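Side-chain contacts in dipicolinate synthase subunit A (Bacillus halodurans, PDB 3D4O), which probably works as a nicotinamide-dependent oxidoreductase subunit in making dipicolinate, a constituent of bacterial spores: residues V8-G13 with R22-F27; M49-V54 with I84-E89; V158-L163 with M168-K173; V183-S188 with A192-M197. All blocks are in the same frame, centred on the assembly; numbering follows the deposited sequence.

Contact 1. Residues V8-G13 with R22-F27; sequences VVIIGG and RKLSTF
Leu24 reaches from its helix to the strand with one branch, CD2, and lays it over the side chains of Val8 and Ile10, two residues whose side chains rise from the same side of the strand. CD2 sits 4.1 Å from Val8 CG2 and 4.0 Å from Ile10 CD1, so a single methyl touches both. Val8 meets the leucine nearly at right angles. Ile10 instead stretches out: with chi2 at -169° its chain is extended and only the terminal methyl meets Leu24. Both distances are ordinary van der Waals separations, and no hydrogen bond crosses here.

Just past Leu24 the helix ends, with Lys23 O receiving both Thr26 OG1 at 2.7 Å and Phe27 N at 3.1 Å.

The pairing joins the first strand and first helix of a Rossmann-type beta-alpha-beta unit, strand 7-11, helix 15-26 and strand 30-34. Strands 30-34 and 61-63 flank the central strand, and Leu24 also packs on Ile31 of the former and Leu63 of the latter, while Val286 of helix 274-289 covers it from the helical layer.

Contact 2. Residues M49-V54 with I84-E89; sequences MRIDEV and IVLTEE
A short 3-10 turn, residues 51-53, follows edge strand 46-49 of the N-terminal Rossmann-type sheet and presses Ile51 against the chain at Ile84, Val85 and Leu86. Almost everything is done by one methyl. Ile51 CD1 comes to 3.5 Å from Ile84 CG2, tighter than methyl groups usually pack, and stands 3.5 Å from Val85 O; Leu86 CD1 is a looser neighbour, 4.4 Å from the same Ile51 CD1. The methyl gets there because CG1 of Ile51 lies anti to the backbone N (chi1 -151°) and the chain beyond it is extended.

Behind this apolar tip the turn is tied up by charge. Arg50 takes Asp52 side-on, NE to OD1 at 3.1 Å and NH2 to OD2 at 3.3 Å, both oxygens using syn lone pairs and both tilted out of the guanidinium plane. Glu53 OE2 accepts from Arg50 N at 2.9 Å on its anti side, and also lies over one face of the guanidinium, an ionic contact without an N-H aimed at it.

Further along, Thr87 is the N-cap of helix 88-92, its OG1 bonded to Met90 N. Ile51 and Ile84 both rest on Val34 of strand 30-34, while Trp56 packs on Ile51 and Leu86, and Met90 of helix 88-92 also touches Ile51.

Contact 3. Residues V158-L163 with M168-K173; sequences VAVLGL and MSVARK. With EDO (1,2-ethanediol), chain L.
Leu163 holds an unusual side-chain torsion, chi2 94°, turned some way off the staggered position near +60°, as it lies obliquely across Met168, a selenomethionine in helix 165-176. Its CD1 is 3.8 Å from Met168 CA, and its CG is 4.1 Å from Met168 CB, so the leucine covers the root of that side chain. The end of the Met168 chain is doubtful, its CE being modelled too near Leu163 CD2; the contacts at CA and CB are sounder.

Deeper in, Val160 does the packing from the strand. Its CG2 is anti to the carbonyl carbon and is wedged against the helix, 3.8 Å from both Ala171 CA and Ala171 CB and 3.9 Å from Val170 CG1. The small alanine probably allows the helix backbone to come this near, with the CA atoms of Val160 and Ala171 6.1 Å apart.

Between these two patches the chain turns through Gly162, whose backbone angles would drive a CB into the carbonyl oxygen before it. It is the first glycine of a GxGxxG sequence that runs from the end of strand 157-161 into the first turn of helix 165-176, consistent with the dinucleotide-binding turn of a Rossmann domain. Leu163 also packs on Leu190, Arg193 and Ile194 of helix 188-196; cutting it back to alanine is likely to open a gap between that helix and the turn and uncover the root of Met168. Arg172 O accepts a weak hydrogen bond from O2 of an ethanediol molecule at 2.9 Å, and Lys173 packs on His154 of the second subunit.

Contact 4. Residues V183-S188 with A192-M197; sequences VGARES and ARIAEM. With EDO (1,2-ethanediol), chain L.
The chain leaves strand 180-185 at Ala185, crosses Arg186 and Glu187, and turns into a helix that folds back along the strand, bringing the CA atoms of Val183 and Ile194 to 6.7 Å; its first turn is closed by Ala192 N bonding to Ser188 O at 2.9 Å.

Ile194 carries the side-chain contact. With CG2 anti to the backbone N and CG1 beside it (chi1 -67°), both branches bear on Val183: CG1 lies 3.7 Å from Val183 CB, and CG2 comes within 4.1 Å of Val183 CG2. The chain then runs on over the strand, where CD1 rests 3.6 Å from Val183 O and 4.3 Å from Ala185 CB. One isoleucine thus spans two strand residues whose side chains face the helix. A serine in its place would probably take from Val183 and Ala185 the apolar cover this helix gives them and open a gap between helix and strand.

Arg193 NH1 donates to Glu196 OE1 at 2.8 Å. The oxygen lies in the guanidinium plane, yet the nitrogen comes from well above the carboxylate plane, 69° out of it. At the helix end Met197 O takes a hydrogen bond, 2.8 Å long, from O1 of an ethanediol molecule, probably from the crystallisation liquor.

This is the second strand-helix step of the C-terminal Rossmann-type domain. Strand 180-185 lies between strands 157-161 and 200-203; Val183 also packs on Ala171 of helix 165-176, and Ile194 on Pro201 of strand 200-203.

How the contacts relate
Contacts 1 and 2 belong to the N-terminal Rossmann-type half, contacts 3 and 4 to the C-terminal one; the two halves have parallel sheets of the same strand order. Contacts 1 and 3 are counterparts, each joining the central strand to the helix after it, yet their centres lie 34 Å apart on opposite sides of the chain's centre. Contacts 1 and 2, 16 Å between centres, meet where Ile11 CG2 packs on Ile84 CG2 at 3.7 Å. Contacts 3 and 4 are closer, 10 Å between centres, and share a sheet through probable hydrogen bonds of Gly184 with Val160 and Gly162. The ethanediol between them, probably from crystallisation, is bonded to Met197 O and, weakly, to Arg172 O.

Contact 1. Residues V8-G13 with R22-F27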
# COMPACT_ATOMS: atom_id res chain seq x y z
N VAL C 8 0.57 -37.36 -3.40
CA VAL C 8 -0.26 -36.20 -3.68
C VAL C 8 0.14 -35.49 -4.98
O VAL C 8 1.31 -35.44 -5.36
CB VAL C 8 -0.30 -35.16 -2.49
CG1 VAL C 8 -0.33 -35.87 -1.14
CG2 VAL C 8 0.86 -34.20 -2.54
N VAL C 9 -0.87 -35.00 -5.67
CA VAL C 9 -0.66 -34.20 -6.86
C VAL C 9 -1.03 -32.78 -6.48
O VAL C 9 -2.09 -32.51 -5.92
CB VAL C 9 -1.44 -34.69 -8.10
CG1 VAL C 9 -2.94 -34.65 -7.88
CG2 VAL C 9 -1.08 -33.85 -9.33
N ILE C 10 -0.06 -31.91 -6.75
CA ILE C 10 -0.16 -30.49 -6.53
C ILE C 10 -0.22 -29.86 -7.89
O ILE C 10 0.72 -29.93 -8.68
CB ILE C 10 1.06 -29.95 -5.74
CG1 ILE C 10 1.15 -30.62 -4.35
CG2 ILE C 10 0.99 -28.45 -5.55
CD1 ILE C 10 2.17 -29.96 -3.39
N ILE C 11 -1.34 -29.21 -8.15
CA ILE C 11 -1.66 -28.64 -9.46
C ILE C 11 -1.85 -27.15 -9.33
O ILE C 11 -2.78 -26.68 -8.70
CB ILE C 11 -2.94 -29.27 -10.02
CG1 ILE C 11 -2.82 -30.80 -9.99
CG2 ILE C 11 -3.20 -28.81 -11.46
CD1 ILE C 11 -4.04 -31.52 -10.52
N GLY C 12 -0.93 -26.43 -9.94
CA GLY C 12 -0.92 -24.97 -9.92
C GLY C 12 -0.84 -24.29 -8.58
O GLY C 12 -0.64 -24.89 -7.51
N GLY C 13 -1.03 -22.99 -8.69
CA GLY C 13 -1.08 -22.09 -7.54
C GLY C 13 -0.20 -20.88 -7.69
O GLY C 13 0.12 -20.43 -8.79
N ARG C 22 7.24 -27.51 -0.01
CA ARG C 22 8.42 -27.70 0.84
C ARG C 22 8.14 -28.58 2.05
O ARG C 22 8.89 -29.50 2.35
CB ARG C 22 9.00 -26.36 1.31
N LYS C 23 7.05 -28.28 2.73
CA LYS C 23 6.72 -28.99 3.95
C LYS C 23 6.37 -30.43 3.65
O LYS C 23 6.85 -31.34 4.32
CB LYS C 23 5.59 -28.31 4.73
CG LYS C 23 5.49 -28.90 6.14
CD LYS C 23 4.79 -27.99 7.13
CE LYS C 23 5.03 -28.52 8.57
NZ LYS C 23 4.24 -27.83 9.65
N LEU C 24 5.54 -30.63 2.64
CA LEU C 24 5.14 -32.00 2.27
C LEU C 24 6.36 -32.84 1.92
O LEU C 24 6.45 -34.02 2.22
CB LEU C 24 4.11 -32.00 1.12
CG LEU C 24 2.62 -31.92 1.52
CD1 LEU C 24 2.36 -31.07 2.77
CD2 LEU C 24 1.78 -31.43 0.33
N SER C 25 7.33 -32.19 1.28
CA SER C 25 8.58 -32.86 0.90
C SER C 25 9.31 -33.39 2.13
O SER C 25 9.73 -34.56 2.21
CB SER C 25 9.53 -31.90 0.18
OG SER C 25 10.65 -32.60 -0.34
N THR C 26 9.43 -32.51 3.11
CA THR C 26 10.20 -32.83 4.31
C THR C 26 9.54 -33.94 5.09
O THR C 26 10.21 -34.65 5.82
CB THR C 26 10.42 -31.63 5.24
OG1 THR C 26 9.15 -31.15 5.69
CG2 THR C 26 11.17 -30.48 4.54
N PHE C 27 8.24 -34.09 4.91
CA PHE C 27 7.47 -35.12 5.62
C PHE C 27 7.39 -36.42 4.84
O PHE C 27 6.58 -37.30 5.14
CB PHE C 27 6.08 -34.63 6.01
CG PHE C 27 6.08 -33.74 7.22
CD1 PHE C 27 6.79 -32.57 7.24
CD2 PHE C 27 5.31 -34.05 8.31
CE1 PHE C 27 6.77 -31.75 8.35
CE2 PHE C 27 5.29 -33.24 9.41
CZ PHE C 27 6.02 -32.09 9.43

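Contact 2. Residues M49-V54 with I84-E89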
# COMPACT_ATOMS: atom_id res chain seq x y z
N MSE C 49 5.65 -32.55 -13.89
CA MSE C 49 5.04 -33.17 -15.05
C MSE C 49 3.84 -32.41 -15.58
O MSE C 49 3.34 -31.47 -14.96
CB MSE C 49 4.61 -34.60 -14.70
CG MSE C 49 3.45 -34.72 -13.69
SE MSE C 49 3.29 -36.57 -13.08
CE MSE C 49 4.94 -36.70 -12.07
N ARG C 50 3.40 -32.87 -16.74
CA ARG C 50 2.20 -32.36 -17.41
C ARG C 50 1.02 -33.12 -16.84
O ARG C 50 1.15 -34.28 -16.43
CB ARG C 50 2.25 -32.55 -18.95
CG ARG C 50 3.37 -31.80 -19.66
CD ARG C 50 3.28 -31.94 -21.18
NE ARG C 50 3.11 -33.34 -21.60
CZ ARG C 50 4.09 -34.23 -21.63
NH1 ARG C 50 5.32 -33.89 -21.26
NH2 ARG C 50 3.83 -35.47 -22.02
N ILE C 51 -0.13 -32.47 -16.86
CA ILE C 51 -1.34 -33.03 -16.25
C ILE C 51 -1.69 -34.36 -16.90
O ILE C 51 -2.23 -35.26 -16.26
CB ILE C 51 -2.55 -32.03 -16.28
CG1 ILE C 51 -3.47 -32.32 -15.08
CG2 ILE C 51 -3.26 -32.05 -17.62
CD1 ILE C 51 -4.59 -31.30 -14.87
N ASP C 52 -1.32 -34.48 -18.17
CA ASP C 52 -1.59 -35.69 -18.97
C ASP C 52 -0.63 -36.83 -18.63
O ASP C 52 -0.75 -37.91 -19.18
CB ASP C 52 -1.57 -35.39 -20.48
CG ASP C 52 -0.19 -34.99 -20.99
OD1 ASP C 52 0.05 -33.77 -21.11
OD2 ASP C 52 0.66 -35.87 -21.24
N GLU C 53 0.32 -36.57 -17.74
CA GLU C 53 1.32 -37.60 -17.36
C GLU C 53 1.07 -38.13 -15.95
O GLU C 53 1.77 -39.01 -15.47
CB GLU C 53 2.75 -37.03 -17.41
CG GLU C 53 3.17 -36.38 -18.72
CD GLU C 53 4.64 -35.92 -18.71
OE1 GLU C 53 5.52 -36.74 -19.03
OE2 GLU C 53 4.92 -34.74 -18.44
N VAL C 54 0.07 -37.56 -15.30
CA VAL C 54 -0.27 -37.92 -13.91
C VAL C 54 -0.77 -39.35 -13.82
O VAL C 54 -1.48 -39.83 -14.70
CB VAL C 54 -1.27 -36.89 -13.28
CG1 VAL C 54 -1.66 -37.27 -11.85
CG2 VAL C 54 -0.66 -35.48 -13.27
N ILE C 84 -3.90 -25.63 -17.99
CA ILE C 84 -4.13 -26.84 -17.18
C ILE C 84 -5.60 -27.00 -16.85
O ILE C 84 -6.19 -26.20 -16.15
CB ILE C 84 -3.28 -26.78 -15.88
CG1 ILE C 84 -1.80 -26.65 -16.23
CG2 ILE C 84 -3.47 -28.01 -15.02
CD1 ILE C 84 -0.95 -26.31 -15.04
N VAL C 85 -6.21 -28.04 -17.41
CA VAL C 85 -7.62 -28.30 -17.16
C VAL C 85 -7.81 -29.62 -16.45
O VAL C 85 -7.32 -30.66 -16.89
CB VAL C 85 -8.48 -28.28 -18.46
CG1 VAL C 85 -9.93 -28.58 -18.12
CG2 VAL C 85 -8.38 -26.92 -19.15
N LEU C 86 -8.50 -29.53 -15.33
CA LEU C 86 -8.81 -30.70 -14.50
C LEU C 86 -10.17 -31.23 -14.90
O LEU C 86 -11.19 -30.59 -14.69
CB LEU C 86 -8.80 -30.33 -13.02
CG LEU C 86 -8.98 -31.52 -12.06
CD1 LEU C 86 -7.89 -32.56 -12.25
CD2 LEU C 86 -9.00 -31.04 -10.64
N THR C 87 -10.17 -32.43 -15.46
CA THR C 87 -11.40 -33.05 -15.94
C THR C 87 -11.98 -34.07 -14.98
O THR C 87 -11.39 -34.43 -13.97
CB THR C 87 -11.18 -33.77 -17.26
OG1 THR C 87 -10.18 -34.77 -17.08
CG2 THR C 87 -10.73 -32.82 -18.35
N GLU C 88 -13.16 -34.56 -15.37
CA GLU C 88 -13.90 -35.55 -14.59
C GLU C 88 -13.25 -36.89 -14.80
O GLU C 88 -13.22 -37.75 -13.92
CB GLU C 88 -15.36 -35.63 -15.05
CG GLU C 88 -16.12 -34.34 -14.82
CD GLU C 88 -17.58 -34.41 -15.27
OE1 GLU C 88 -18.03 -35.50 -15.71
OE2 GLU C 88 -18.26 -33.36 -15.17
N GLU C 89 -12.70 -37.02 -16.00
CA GLU C 89 -12.08 -38.25 -16.44
C GLU C 89 -10.88 -38.52 -15.58
O GLU C 89 -10.62 -39.65 -15.19
CB GLU C 89 -11.68 -38.19 -17.92

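Contact 3. Residues V158-L163 with M168-K173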
# COMPACT_ATOMS: atom_id res chain seq x y z
N VAL C 158 -14.02 5.91 4.66
CA VAL C 158 -13.91 4.54 4.17
C VAL C 158 -15.04 3.68 4.64
O VAL C 158 -15.35 3.66 5.81
CB VAL C 158 -12.58 3.88 4.67
CG1 VAL C 158 -12.49 2.38 4.28
CG2 VAL C 158 -11.38 4.67 4.15
N ALA C 159 -15.68 3.02 3.70
CA ALA C 159 -16.78 2.09 3.98
C ALA C 159 -16.33 0.68 3.70
O ALA C 159 -15.61 0.44 2.70
CB ALA C 159 -18.00 2.37 3.14
N VAL C 160 -16.68 -0.21 4.61
CA VAL C 160 -16.49 -1.65 4.41
C VAL C 160 -17.89 -2.25 4.42
O VAL C 160 -18.72 -1.93 5.28
CB VAL C 160 -15.63 -2.35 5.46
CG1 VAL C 160 -15.59 -3.86 5.17
CG2 VAL C 160 -14.20 -1.79 5.53
N LEU C 161 -18.17 -3.10 3.44
CA LEU C 161 -19.48 -3.74 3.32
C LEU C 161 -19.31 -5.17 3.76
O LEU C 161 -18.55 -5.94 3.16
CB LEU C 161 -20.00 -3.67 1.89
CG LEU C 161 -20.09 -2.26 1.31
CD1 LEU C 161 -20.63 -2.31 -0.12
CD2 LEU C 161 -20.91 -1.30 2.15
N GLY C 162 -19.95 -5.47 4.89
CA GLY C 162 -19.93 -6.79 5.50
C GLY C 162 -19.04 -6.86 6.72
O GLY C 162 -17.96 -6.27 6.75
N LEU C 163 -19.54 -7.52 7.76
CA LEU C 163 -18.73 -7.69 8.94
C LEU C 163 -18.56 -9.19 9.24
O LEU C 163 -18.68 -9.67 10.37
CB LEU C 163 -19.25 -6.92 10.14
CG LEU C 163 -18.13 -6.83 11.19
CD1 LEU C 163 -17.29 -5.52 11.06
CD2 LEU C 163 -18.71 -6.92 12.55
N MSE C 168 -14.38 -7.87 9.15
CA MSE C 168 -14.02 -7.47 10.49
C MSE C 168 -12.53 -7.10 10.59
O MSE C 168 -12.16 -6.17 11.30
CB MSE C 168 -14.37 -8.54 11.51
CG MSE C 168 -13.70 -8.27 12.84
SE MSE C 168 -14.57 -9.14 14.27
CE MSE C 168 -16.14 -8.15 13.85
N SER C 169 -11.70 -7.83 9.86
CA SER C 169 -10.23 -7.60 9.88
C SER C 169 -9.84 -6.38 9.08
O SER C 169 -8.92 -5.64 9.42
CB SER C 169 -9.50 -8.79 9.27
OG SER C 169 -9.75 -9.95 10.02
N VAL C 170 -10.57 -6.20 8.00
CA VAL C 170 -10.33 -5.13 7.03
C VAL C 170 -10.73 -3.80 7.65
O VAL C 170 -9.97 -2.85 7.64
CB VAL C 170 -11.06 -5.38 5.70
CG1 VAL C 170 -11.16 -4.08 4.87
CG2 VAL C 170 -10.35 -6.51 4.91
N ALA C 171 -11.91 -3.77 8.22
CA ALA C 171 -12.42 -2.53 8.81
C ALA C 171 -11.53 -2.07 9.98
O ALA C 171 -11.15 -0.90 10.08
CB ALA C 171 -13.85 -2.70 9.23
N ARG C 172 -11.12 -3.02 10.79
CA ARG C 172 -10.30 -2.76 11.98
C ARG C 172 -8.98 -2.06 11.60
O ARG C 172 -8.52 -1.12 12.24
CB ARG C 172 -10.05 -4.07 12.75
CG ARG C 172 -9.39 -3.91 14.12
CD ARG C 172 -9.36 -5.24 14.96
NE ARG C 172 -10.51 -5.52 15.85
CZ ARG C 172 -11.38 -6.53 15.69
NH1 ARG C 172 -11.24 -7.35 14.66
NH2 ARG C 172 -12.37 -6.76 16.60
N LYS C 173 -8.38 -2.54 10.54
CA LYS C 173 -7.12 -2.00 10.05
C LYS C 173 -7.27 -0.63 9.37
O LYS C 173 -6.40 0.20 9.47
CB LYS C 173 -6.39 -3.01 9.15
CG LYS C 173 -5.73 -4.06 10.02
CD LYS C 173 -4.95 -5.12 9.25
CE LYS C 173 -3.95 -5.88 10.19
NZ LYS C 173 -4.46 -6.60 11.37
C1 EDO L . -11.55 -0.38 15.43
O1 EDO L . -11.97 -1.06 16.62
C2 EDO L . -10.24 0.37 15.70
O2 EDO L . -9.24 -0.20 14.88

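Contact 4. Residues V183-S188 with A192-M197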
# COMPACT_ATOMS: atom_id res chain seq x y z
N VAL C 183 -19.17 0.85 8.45
CA VAL C 183 -19.38 -0.52 8.03
C VAL C 183 -20.87 -0.80 7.81
O VAL C 183 -21.74 -0.49 8.64
CB VAL C 183 -18.77 -1.55 9.03
CG1 VAL C 183 -18.85 -3.01 8.42
CG2 VAL C 183 -17.31 -1.21 9.39
N GLY C 184 -21.15 -1.35 6.65
CA GLY C 184 -22.51 -1.72 6.26
C GLY C 184 -22.79 -3.20 6.44
O GLY C 184 -21.98 -4.04 6.08
N ALA C 185 -23.93 -3.50 7.04
CA ALA C 185 -24.35 -4.91 7.27
C ALA C 185 -25.83 -4.97 7.55
O ALA C 185 -26.45 -3.99 7.86
CB ALA C 185 -23.58 -5.54 8.45
N ARG C 186 -26.38 -6.16 7.43
CA ARG C 186 -27.80 -6.34 7.65
C ARG C 186 -28.18 -6.76 9.09
O ARG C 186 -29.20 -6.34 9.62
CB ARG C 186 -28.33 -7.39 6.67
CG ARG C 186 -29.82 -7.38 6.60
CD ARG C 186 -30.37 -8.42 5.67
NE ARG C 186 -29.74 -9.70 5.97
CZ ARG C 186 -30.03 -10.46 7.02
NH1 ARG C 186 -30.96 -10.11 7.90
NH2 ARG C 186 -29.37 -11.60 7.18
N GLU C 187 -27.35 -7.60 9.70
CA GLU C 187 -27.65 -8.18 11.04
C GLU C 187 -27.43 -7.21 12.20
O GLU C 187 -26.41 -6.55 12.29
CB GLU C 187 -26.86 -9.46 11.27
CG GLU C 187 -27.20 -10.59 10.29
CD GLU C 187 -26.40 -10.50 8.99
OE1 GLU C 187 -26.03 -9.38 8.60
OE2 GLU C 187 -26.14 -11.55 8.37
N SER C 188 -28.42 -7.18 13.09
CA SER C 188 -28.40 -6.25 14.23
C SER C 188 -27.22 -6.50 15.16
O SER C 188 -26.67 -5.56 15.74
CB SER C 188 -29.73 -6.30 15.00
OG SER C 188 -29.98 -7.61 15.52
N ALA C 192 -24.30 -3.82 15.93
CA ALA C 192 -23.98 -3.53 17.33
C ALA C 192 -22.47 -3.61 17.50
O ALA C 192 -21.87 -2.76 18.14
CB ALA C 192 -24.63 -4.51 18.27
N ARG C 193 -21.89 -4.66 16.91
CA ARG C 193 -20.45 -4.92 17.02
C ARG C 193 -19.65 -3.78 16.39
O ARG C 193 -18.63 -3.31 16.93
CB ARG C 193 -20.10 -6.28 16.38
CG ARG C 193 -18.61 -6.73 16.45
CD ARG C 193 -17.97 -6.69 17.85
NE ARG C 193 -18.56 -7.69 18.72
CZ ARG C 193 -18.45 -7.67 20.03
NH1 ARG C 193 -17.86 -6.67 20.62
NH2 ARG C 193 -19.04 -8.61 20.74
N ILE C 194 -20.09 -3.35 15.23
CA ILE C 194 -19.44 -2.23 14.52
C ILE C 194 -19.35 -0.99 15.44
O ILE C 194 -18.36 -0.29 15.50
CB ILE C 194 -20.22 -1.84 13.21
CG1 ILE C 194 -20.13 -2.97 12.17
CG2 ILE C 194 -19.68 -0.52 12.62
CD1 ILE C 194 -21.33 -3.06 11.18
N ALA C 195 -20.43 -0.76 16.16
CA ALA C 195 -20.55 0.39 17.07
C ALA C 195 -19.56 0.18 18.19
O ALA C 195 -18.78 1.08 18.55
CB ALA C 195 -21.96 0.48 17.64
N GLU C 196 -19.60 -1.03 18.74
CA GLU C 196 -18.67 -1.38 19.82
C GLU C 196 -17.21 -1.21 19.39
O GLU C 196 -16.36 -0.87 20.17
CB GLU C 196 -18.90 -2.80 20.33
CG GLU C 196 -17.96 -3.22 21.43
CD GLU C 196 -16.63 -3.74 20.90
OE1 GLU C 196 -16.60 -4.35 19.81
OE2 GLU C 196 -15.62 -3.54 21.57
N MSE C 197 -16.93 -1.42 18.13
CA MSE C 197 -15.58 -1.22 17.62
C MSE C 197 -15.25 0.27 17.33
O MSE C 197 -14.17 0.60 16.85
CB MSE C 197 -15.37 -2.09 16.37
CG MSE C 197 -15.44 -3.58 16.69
SE MSE C 197 -15.41 -4.73 15.11
CE MSE C 197 -13.60 -4.31 14.52
C1 EDO L . -11.55 -0.38 15.43
O1 EDO L . -11.97 -1.06 16.62
C2 EDO L . -10.24 0.37 15.70
O2 EDO L . -9.24 -0.20 14.88